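Local coordinates for protein nitroalkane oxidase (Podospora anserina, PDB 3MKH) that oxidises primary and secondary nitroalkanes to aldehydes or ketones with an FAD cofactor, releasing nitrite and reducing molecular oxygen to hydrogen peroxide, at residues A[322-325]-A[326-330]; A[57-60]-A[61-65]; A[194-197]-A[198-202]; A[249-252]-A[253-256]; A[35-38]-A[39-42]. One frame throughout, in Å; residues are numbered along the deposited sequence.

Contact 1: A[322-325]-A[326-330]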
# COMPACT_ATOMS: atom_id res chain seq x y z
N ILE A 322 -10.15 9.02 7.66
CA ILE A 322 -8.93 9.81 7.60
C ILE A 322 -8.59 10.21 6.16
O ILE A 322 -8.30 11.37 5.86
CB ILE A 322 -7.75 9.05 8.23
CG1 ILE A 322 -7.94 9.01 9.76
CG2 ILE A 322 -6.44 9.71 7.84
CD1 ILE A 322 -7.30 7.81 10.44
N GLN A 323 -8.62 9.23 5.26
CA GLN A 323 -8.30 9.49 3.86
C GLN A 323 -9.25 10.51 3.24
O GLN A 323 -8.84 11.35 2.42
CB GLN A 323 -8.30 8.18 3.06
CG GLN A 323 -7.17 7.21 3.47
CD GLN A 323 -5.80 7.73 3.08
OE1 GLN A 323 -5.61 8.24 1.97
NE2 GLN A 323 -4.83 7.59 3.98
N THR A 324 -10.52 10.43 3.63
CA THR A 324 -11.56 11.33 3.12
C THR A 324 -11.29 12.77 3.57
O THR A 324 -11.44 13.72 2.79
CB THR A 324 -12.98 10.90 3.54
OG1 THR A 324 -13.19 9.54 3.18
CG2 THR A 324 -14.05 11.75 2.83
N GLU A 325 -10.90 12.94 4.82
CA GLU A 325 -10.59 14.28 5.33
C GLU A 325 -9.36 14.86 4.63
O GLU A 325 -9.37 16.01 4.22
CB GLU A 325 -10.43 14.26 6.87
CG GLU A 325 -11.71 13.83 7.61
CD GLU A 325 -12.88 14.80 7.41
OE1 GLU A 325 -12.69 15.82 6.73
OE2 GLU A 325 -13.97 14.55 7.96
N ALA A 326 -8.32 14.05 4.44
CA ALA A 326 -7.17 14.50 3.64
C ALA A 326 -7.57 14.87 2.22
O ALA A 326 -7.11 15.89 1.68
CB ALA A 326 -6.10 13.42 3.60
N ALA A 327 -8.39 14.03 1.59
CA ALA A 327 -8.84 14.27 0.21
C ALA A 327 -9.58 15.60 0.06
O ALA A 327 -9.31 16.37 -0.88
CB ALA A 327 -9.75 13.09 -0.28
N ARG A 328 -10.52 15.88 0.96
CA ARG A 328 -11.29 17.13 0.87
C ARG A 328 -10.38 18.34 1.11
O ARG A 328 -10.46 19.33 0.39
CB ARG A 328 -12.48 17.19 1.85
CG ARG A 328 -13.39 18.38 1.55
CD ARG A 328 -14.51 18.55 2.58
NE ARG A 328 -15.44 17.43 2.56
CZ ARG A 328 -15.51 16.49 3.50
NH1 ARG A 328 -14.69 16.53 4.55
NH2 ARG A 328 -16.40 15.51 3.39
N ALA A 329 -9.52 18.25 2.12
CA ALA A 329 -8.57 19.31 2.45
C ALA A 329 -7.70 19.65 1.24
O ALA A 329 -7.53 20.83 0.90
CB ALA A 329 -7.71 18.89 3.65
N LEU A 330 -7.15 18.61 0.60
CA LEU A 330 -6.33 18.77 -0.59
C LEU A 330 -7.14 19.36 -1.75
O LEU A 330 -6.68 20.28 -2.43
CB LEU A 330 -5.68 17.44 -1.01
CG LEU A 330 -4.85 17.55 -2.30
CD1 LEU A 330 -3.79 18.61 -2.15
CD2 LEU A 330 -4.21 16.22 -2.68

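Contact 2: A[57-60]-A[61-65]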
# COMPACT_ATOMS: atom_id res chain seq x y z
N ALA A 57 -33.40 25.20 -12.91
CA ALA A 57 -32.85 25.60 -11.62
C ALA A 57 -31.59 26.50 -11.74
O ALA A 57 -31.06 26.96 -10.74
CB ALA A 57 -32.54 24.37 -10.77
N GLY A 58 -31.14 26.73 -12.98
CA GLY A 58 -30.02 27.63 -13.22
C GLY A 58 -28.64 26.97 -13.29
O GLY A 58 -27.63 27.68 -13.31
N ILE A 59 -28.59 25.64 -13.35
CA ILE A 59 -27.30 24.94 -13.24
C ILE A 59 -26.33 25.26 -14.39
O ILE A 59 -25.13 25.39 -14.19
CB ILE A 59 -27.48 23.39 -13.09
CG1 ILE A 59 -28.30 23.08 -11.85
CG2 ILE A 59 -26.13 22.71 -12.91
CD1 ILE A 59 -27.61 23.52 -10.56
N LEU A 60 -26.86 25.38 -15.61
CA LEU A 60 -26.01 25.67 -16.75
C LEU A 60 -25.47 27.11 -16.70
O LEU A 60 -24.32 27.37 -17.04
CB LEU A 60 -26.75 25.40 -18.06
CG LEU A 60 -26.62 23.98 -18.65
CD1 LEU A 60 -26.47 22.91 -17.61
CD2 LEU A 60 -27.72 23.64 -19.66
N LYS A 61 -26.31 28.06 -16.27
CA LYS A 61 -25.83 29.44 -16.10
C LYS A 61 -24.62 29.46 -15.16
O LYS A 61 -23.68 30.25 -15.34
CB LYS A 61 -26.93 30.33 -15.53
CG LYS A 61 -28.23 30.36 -16.35
CD LYS A 61 -29.24 31.35 -15.74
CE LYS A 61 -30.66 30.81 -15.77
NZ LYS A 61 -31.69 31.86 -15.47
N GLY A 62 -24.66 28.60 -14.16
CA GLY A 62 -23.59 28.49 -13.18
C GLY A 62 -22.30 27.87 -13.71
O GLY A 62 -21.27 27.94 -13.05
N GLN A 63 -22.36 27.29 -14.90
CA GLN A 63 -21.17 26.71 -15.52
C GLN A 63 -20.51 27.70 -16.46
O GLN A 63 -19.47 27.41 -17.04
CB GLN A 63 -21.55 25.44 -16.30
CG GLN A 63 -22.05 24.33 -15.41
CD GLN A 63 -22.63 23.17 -16.19
OE1 GLN A 63 -22.97 23.30 -17.37
NE2 GLN A 63 -22.75 22.03 -15.53
N ILE A 64 -21.12 28.87 -16.64
CA ILE A 64 -20.60 29.85 -17.60
C ILE A 64 -20.01 31.03 -16.83
O ILE A 64 -20.57 31.51 -15.85
CB ILE A 64 -21.69 30.30 -18.60
CG1 ILE A 64 -22.06 29.12 -19.51
CG2 ILE A 64 -21.22 31.49 -19.46
CD1 ILE A 64 -23.28 29.37 -20.38
N SER A 65 -18.85 31.49 -17.26
CA SER A 65 -18.16 32.52 -16.50
C SER A 65 -18.90 33.87 -16.56
O SER A 65 -19.55 34.19 -17.55
CB SER A 65 -16.73 32.65 -17.01
OG SER A 65 -16.60 33.82 -17.76

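Contact 3: A[194-197]-A[198-202]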
# COMPACT_ATOMS: atom_id res chain seq x y z
N THR A 194 -1.82 22.15 -43.93
CA THR A 194 -0.44 21.97 -44.34
C THR A 194 0.16 20.89 -43.45
O THR A 194 -0.21 20.77 -42.28
CB THR A 194 0.38 23.26 -44.18
OG1 THR A 194 0.41 23.64 -42.79
CG2 THR A 194 -0.23 24.39 -44.99
N PRO A 195 1.09 20.11 -43.99
CA PRO A 195 1.67 19.00 -43.22
C PRO A 195 2.56 19.50 -42.09
O PRO A 195 3.07 20.63 -42.15
CB PRO A 195 2.51 18.25 -44.25
CG PRO A 195 2.06 18.77 -45.59
CD PRO A 195 1.65 20.18 -45.35
N LEU A 196 2.73 18.67 -41.07
CA LEU A 196 3.70 18.92 -40.02
C LEU A 196 5.09 18.93 -40.64
O LEU A 196 5.43 18.06 -41.44
CB LEU A 196 3.60 17.81 -38.97
CG LEU A 196 4.43 17.85 -37.69
CD1 LEU A 196 4.10 19.07 -36.84
CD2 LEU A 196 4.20 16.57 -36.89
N GLU A 197 5.91 19.91 -40.29
CA GLU A 197 7.27 19.97 -40.80
C GLU A 197 8.17 18.99 -40.07
O GLU A 197 7.86 18.55 -38.96
CB GLU A 197 7.82 21.40 -40.69
CG GLU A 197 6.96 22.42 -41.41
CD GLU A 197 7.48 23.83 -41.27
OE1 GLU A 197 8.69 23.99 -40.99
OE2 GLU A 197 6.69 24.78 -41.45
N GLU A 198 9.30 18.66 -40.69
CA GLU A 198 10.29 17.77 -40.10
C GLU A 198 10.76 18.26 -38.72
O GLU A 198 11.31 19.35 -38.60
CB GLU A 198 11.49 17.63 -41.04
CG GLU A 198 12.61 16.77 -40.50
CD GLU A 198 12.12 15.40 -40.07
OE1 GLU A 198 11.27 14.83 -40.79
OE2 GLU A 198 12.57 14.91 -39.02
N GLY A 199 10.53 17.45 -37.68
CA GLY A 199 10.93 17.81 -36.33
C GLY A 199 10.13 18.94 -35.67
O GLY A 199 10.54 19.50 -34.65
N GLN A 200 8.98 19.27 -36.25
CA GLN A 200 8.11 20.30 -35.68
C GLN A 200 7.33 19.73 -34.50
O GLN A 200 6.96 18.56 -34.50
CB GLN A 200 7.15 20.84 -36.75
CG GLN A 200 6.35 22.06 -36.32
CD GLN A 200 5.40 22.56 -37.42
OE1 GLN A 200 5.23 21.90 -38.46
NE2 GLN A 200 4.78 23.71 -37.20
N ASP A 201 7.08 20.56 -33.49
CA ASP A 201 6.26 20.18 -32.34
C ASP A 201 4.80 19.99 -32.77
O ASP A 201 4.18 20.93 -33.25
CB ASP A 201 6.36 21.28 -31.27
CG ASP A 201 5.66 20.91 -29.96
OD1 ASP A 201 4.80 19.99 -29.94
OD2 ASP A 201 5.98 21.56 -28.94
N PRO A 202 4.25 18.78 -32.60
CA PRO A 202 2.86 18.51 -32.98
C PRO A 202 1.86 19.47 -32.32
O PRO A 202 0.76 19.70 -32.84
CB PRO A 202 2.63 17.08 -32.46
CG PRO A 202 3.97 16.46 -32.45
CD PRO A 202 4.96 17.56 -32.15
O HOH W 1 3.41 22.73 -40.29

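Contact 4: A[249-252]-A[253-256]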
# COMPACT_ATOMS: atom_id res chain seq x y z
N ARG A 249 -18.40 20.50 -42.42
CA ARG A 249 -17.88 21.81 -42.81
C ARG A 249 -18.47 22.92 -41.96
O ARG A 249 -19.69 23.00 -41.78
CB ARG A 249 -18.17 22.08 -44.29
CG ARG A 249 -17.58 21.02 -45.22
CD ARG A 249 -17.78 21.37 -46.69
NE ARG A 249 -17.01 20.48 -47.57
CZ ARG A 249 -17.39 19.25 -47.91
NH1 ARG A 249 -18.54 18.76 -47.44
NH2 ARG A 249 -16.63 18.50 -48.71
N VAL A 250 -17.61 23.78 -41.43
CA VAL A 250 -18.07 24.90 -40.62
C VAL A 250 -17.38 26.20 -41.03
O VAL A 250 -16.25 26.19 -41.52
CB VAL A 250 -17.85 24.64 -39.11
CG1 VAL A 250 -18.63 23.41 -38.66
CG2 VAL A 250 -16.36 24.49 -38.81
N PRO A 251 -18.07 27.32 -40.83
CA PRO A 251 -17.49 28.62 -41.17
C PRO A 251 -16.37 28.98 -40.19
O PRO A 251 -16.20 28.33 -39.15
CB PRO A 251 -18.68 29.58 -41.05
CG PRO A 251 -19.61 28.91 -40.06
CD PRO A 251 -19.44 27.43 -40.30
N THR A 252 -15.60 30.00 -40.53
CA THR A 252 -14.41 30.31 -39.76
C THR A 252 -14.74 30.86 -38.37
O THR A 252 -13.93 30.77 -37.46
CB THR A 252 -13.48 31.27 -40.52
OG1 THR A 252 -14.21 32.46 -40.86
CG2 THR A 252 -12.96 30.61 -41.80
N LYS A 253 -15.93 31.42 -38.20
CA LYS A 253 -16.34 31.87 -36.87
C LYS A 253 -16.34 30.70 -35.87
O LYS A 253 -16.20 30.92 -34.67
CB LYS A 253 -17.71 32.55 -36.88
CG LYS A 253 -18.87 31.65 -37.27
CD LYS A 253 -20.19 32.41 -37.19
CE LYS A 253 -21.36 31.53 -37.57
NZ LYS A 253 -22.64 32.25 -37.57
N ASN A 254 -16.49 29.47 -36.37
CA ASN A 254 -16.55 28.29 -35.50
C ASN A 254 -15.21 27.94 -34.85
O ASN A 254 -15.16 27.15 -33.89
CB ASN A 254 -17.07 27.05 -36.25
CG ASN A 254 -18.59 26.98 -36.30
OD1 ASN A 254 -19.19 25.94 -36.00
ND2 ASN A 254 -19.22 28.06 -36.72
N VAL A 255 -14.12 28.48 -35.39
CA VAL A 255 -12.81 28.20 -34.80
C VAL A 255 -12.68 28.91 -33.45
O VAL A 255 -12.80 30.14 -33.37
CB VAL A 255 -11.66 28.63 -35.72
CG1 VAL A 255 -10.33 28.41 -35.01
CG2 VAL A 255 -11.71 27.86 -37.04
N LEU A 256 -12.45 28.13 -32.39
CA LEU A 256 -12.28 28.69 -31.05
C LEU A 256 -10.81 28.92 -30.74
O LEU A 256 -10.43 29.98 -30.27
CB LEU A 256 -12.91 27.78 -29.99
CG LEU A 256 -12.71 28.23 -28.53
CD1 LEU A 256 -13.53 29.49 -28.23
CD2 LEU A 256 -13.10 27.11 -27.52
O HOH W 2 -13.15 32.16 -35.04

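Contact 5: A[35-38]-A[39-42]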
# COMPACT_ATOMS: atom_id res chain seq x y z
N GLN A 35 -35.40 1.74 -14.63
CA GLN A 35 -36.45 1.00 -15.33
C GLN A 35 -35.97 0.39 -16.65
O GLN A 35 -36.61 -0.50 -17.22
CB GLN A 35 -37.65 1.91 -15.58
CG GLN A 35 -38.13 2.63 -14.32
CD GLN A 35 -39.27 1.91 -13.63
OE1 GLN A 35 -39.09 0.86 -13.01
NE2 GLN A 35 -40.47 2.49 -13.73
N HIS A 36 -34.85 0.89 -17.15
CA HIS A 36 -34.28 0.36 -18.39
C HIS A 36 -33.14 -0.59 -18.06
O HIS A 36 -32.57 -0.52 -16.97
CB HIS A 36 -33.79 1.50 -19.28
CG HIS A 36 -34.87 2.42 -19.73
ND1 HIS A 36 -35.91 2.01 -20.53
CD2 HIS A 36 -35.09 3.74 -19.48
CE1 HIS A 36 -36.72 3.03 -20.76
NE2 HIS A 36 -36.24 4.09 -20.14
N PRO A 37 -32.80 -1.47 -19.01
CA PRO A 37 -31.71 -2.44 -18.83
C PRO A 37 -30.37 -1.74 -18.57
O PRO A 37 -30.14 -0.65 -19.07
CB PRO A 37 -31.68 -3.17 -20.18
CG PRO A 37 -33.05 -2.95 -20.78
CD PRO A 37 -33.42 -1.57 -20.34
N PRO A 38 -29.48 -2.40 -17.81
CA PRO A 38 -28.21 -1.87 -17.29
C PRO A 38 -27.30 -1.26 -18.38
O PRO A 38 -26.54 -0.31 -18.13
CB PRO A 38 -27.52 -3.11 -16.70
CG PRO A 38 -28.60 -4.13 -16.53
CD PRO A 38 -29.58 -3.86 -17.62
N ASN A 39 -27.36 -1.83 -19.57
CA ASN A 39 -26.52 -1.42 -20.68
C ASN A 39 -27.26 -0.61 -21.73
O ASN A 39 -26.72 -0.33 -22.79
CB ASN A 39 -25.94 -2.68 -21.36
CG ASN A 39 -27.02 -3.71 -21.72
OD1 ASN A 39 -28.17 -3.63 -21.26
ND2 ASN A 39 -26.66 -4.68 -22.56
N SER A 40 -28.52 -0.23 -21.46
CA SER A 40 -29.32 0.43 -22.49
C SER A 40 -29.00 1.91 -22.66
O SER A 40 -28.96 2.65 -21.68
CB SER A 40 -30.82 0.27 -22.19
OG SER A 40 -31.59 0.98 -23.14
N PRO A 41 -28.81 2.36 -23.92
CA PRO A 41 -28.70 3.81 -24.15
C PRO A 41 -29.94 4.58 -23.69
O PRO A 41 -29.88 5.81 -23.57
CB PRO A 41 -28.55 3.90 -25.68
CG PRO A 41 -27.97 2.59 -26.08
CD PRO A 41 -28.59 1.58 -25.15
N LEU A 42 -31.04 3.87 -23.47
CA LEU A 42 -32.26 4.51 -22.98
C LEU A 42 -32.11 5.05 -21.55
O LEU A 42 -32.91 5.89 -21.11
CB LEU A 42 -33.45 3.54 -23.03
CG LEU A 42 -34.41 3.49 -24.24
CD1 LEU A 42 -33.68 3.71 -25.55
CD2 LEU A 42 -35.15 2.16 -24.26

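Contact 1: A[322-325]-A[326-330]
Four successive i to i+4 bonds tie residues 322-325 to 326-330 as alpha helix, from A326 N on I322 O (3.0 Å) to A329 N on E325 O (3.1 Å). On the same turn, E325 and R328 run side by side and close a salt bridge, OE1 of E325 to NH1 of R328 at 3.0 Å. The carboxylate oxygen reaches the guanidinium at its edge, in its plane, although the two flat groups are turned 60° against each other. Both chains bend to meet: E325 folds at chi2 (-64°), and R328 sets off anti to its backbone N before kinking at chi3 (-65°). The bridge is one link of a charged chain, since E325 OE2 pairs with K321 and R328 NH2 with E83; the neighbouring charges probably keep both groups ionised in this buried setting. W422 of a second subunit packs on E325, and its T425 on R328. A327 lies against V282 of helix 262-298 and F358 of helix 345-374. This is an i, i+3 salt bridge on a helix of the C-terminal helical bundle of the acyl-CoA dehydrogenase fold, placed where two subunits of the tetramer meet.

Contact 2: A[57-60]-A[61-65]
A tight local turn joins L60 to Q63 and G58 to G62, in the loop that leaves helix 48-56 on the way to helix 75-88. G58 closes the preceding helix in a Schellman motif; its positive phi (93°) is a value suited to glycine, which has no side chain to meet the preceding carbonyl. Its own carbonyl then starts the new turn: G62 N donates to G58 O over 3.2 Å, in the carbonyl plane. A second bond is shorter but less regular, Q63 N reaching L60 O at 2.9 Å from well above that carbonyl's plane. These bonds bring the L60 and Q63 side chains alongside each other, pointing the same way. CD1 of L60 rests 3.5 Å from OE1 of Q63, while CG of Q63 lies against the carbonyl O of I59 (3.5 Å). With its chain extended beyond CG (chi2 171°), Q63 carries its amide out to helix 90-109, where NE2 is held by I96 O. K61 touches G58 O with its CB (3.5 Å) before its chain leads off. L60 faces back onto Y51 and V55 of helix 48-56, I59 bridges A54 of that helix and I96, and Q63 also touches T99 and L103, so the turn is wedged between helices 48-56 and 90-109.

Contact 3: A[194-197]-A[198-202]
The amide of Q200 is the flat group at the centre, with the CD1 methyl of L196 on one side of its plane and CB and CG of E197 on the other. That methyl sits 3.5 Å from Q200 OE1, and E197 CG is also 3.5 Å from the same oxygen. In the amide plane, OE1 takes the backbone N-H of E197 in a short, nearly straight bond (N to OE1 2.8 Å, 172° at the hydrogen). A water gives OE1 its second partner at 2.7 Å and donates also to P195 O (2.8 Å), bridging the side chain to the backbone just before the turn. The E197 carboxylate is turned 53° against the amide as the two side chains pass one another.

Q200 reaches its place fully stretched, CG anti to the backbone N (chi1 -171°) and the rest extended, so that its amide reaches back to the backbone N of E197. L196 likewise starts out anti to its backbone N, which lays its isobutyl group against Q200 CB and, more loosely, against the ring of P202, with CD2 and CG 4.4 Å apart. The backbone also closes on itself: Q200 N donates to E197 O at 3.0 Å, from out of that carbonyl's plane. G199 supplies the positive phi at the third position. The whole is a type II beta turn from E197 to Q200, braced by the side chain of its last residue, at the exposed tip of the connection between antiparallel strands 184-191 and 206-212.

Contact 4: A[249-252]-A[253-256]
V250, near the end of its strand, turns its side chain onto N254, CG2 lying 3.7 Å from N254 CB while the two side chains cross at about a right angle, so the valine touches the turn that follows. P251 comes next and does two things. Its carbonyl receives N254 N at 3.0 Å, the donor standing above the carbonyl plane, and its ring offers CG to the lysine further on, 4.0 Å from K253 CG. The aliphatic part of K253 crosses this ring obliquely: CG takes the crowded position between backbone N and carbonyl carbon (chi1 65°), after which the chain runs fully extended past the proline, and NZ ends in a salt bridge with E116. T252 closes the walk. Its carbonyl accepts V255 N at 3.1 Å, again from above the plane, and also lies 2.9 Å from a water that sits 2.6 Å from V255 O. With further acceptors nearby, the water probably divides its protons among them. The two backbone bonds each span three residues, the pattern of a short 3-10 turn.

Through that turn the chain passes from strand 242-251 into strand 255-257. Before it, V250 is paired by backbone bonds with W162 of strand 161-168; within and after it, N254 and L256 make backbone bonds with L210 and I208 of strand 206-212. V250 and V255 both pack on W162, V250 also meets I209 and D215, and L256 reaches P105 and I106 of helix 90-109.

Contact 5: A[35-38]-A[39-42]
H36 runs from its CB, 4.3 Å from the CB of S40, into a ring that lies across the side chain of L42. H36 CG has L42 CB above it at 3.8 Å, and that CB sits almost exactly over the ring: 3.7 Å from L42 CB to the centroid, 8° off the normal, a CH-pi contact. ND1 meets CD2 of the leucine at 3.8 Å, and CE1 is close to the same methyl. CD2 of H36 comes to 3.5 Å from L42 O, with H36 NE2 somewhat further from that oxygen. The imidazole and the leucine cross at about a right angle, with a face of the ring under CB. L42 is held by a cap on helix 41-45: S40 stands at the N-cap, and its OG, anti to the backbone N (chi1 176°), accepts L42 N at 3.0 Å. The serine is itself positioned by a type I beta turn from P37 to S40, S40 N bonding P37 O at 2.9 Å. S40 CB packs on the ring of P37, against CD, while OD1 of N39 leans toward P37 CB. R43, one residue into the helix from L42, reaches back to the carbonyl O of H36.

Each contact is closed within a few residues, and no two of them touch. Contacts 2 and 3 lie nearest the cofactor: the Q63 side chain is about 12 Å from a bound FAD and that of P202 about 13 Å, so both are in its surroundings rather than in contact with it. P202 is also about 9 Å, side chain to side chain, from N142, an FAD-binding residue. Contacts 3 and 4 share one side of the chain, 23 Å between centres, and both adjoin strand 206-212. Contact 2 approaches contact 4 to about 12 Å at their nearest atoms, with helix 90-109 touching both. Contact 1, at a subunit interface, lies opposite contact 4 across the chain's centre.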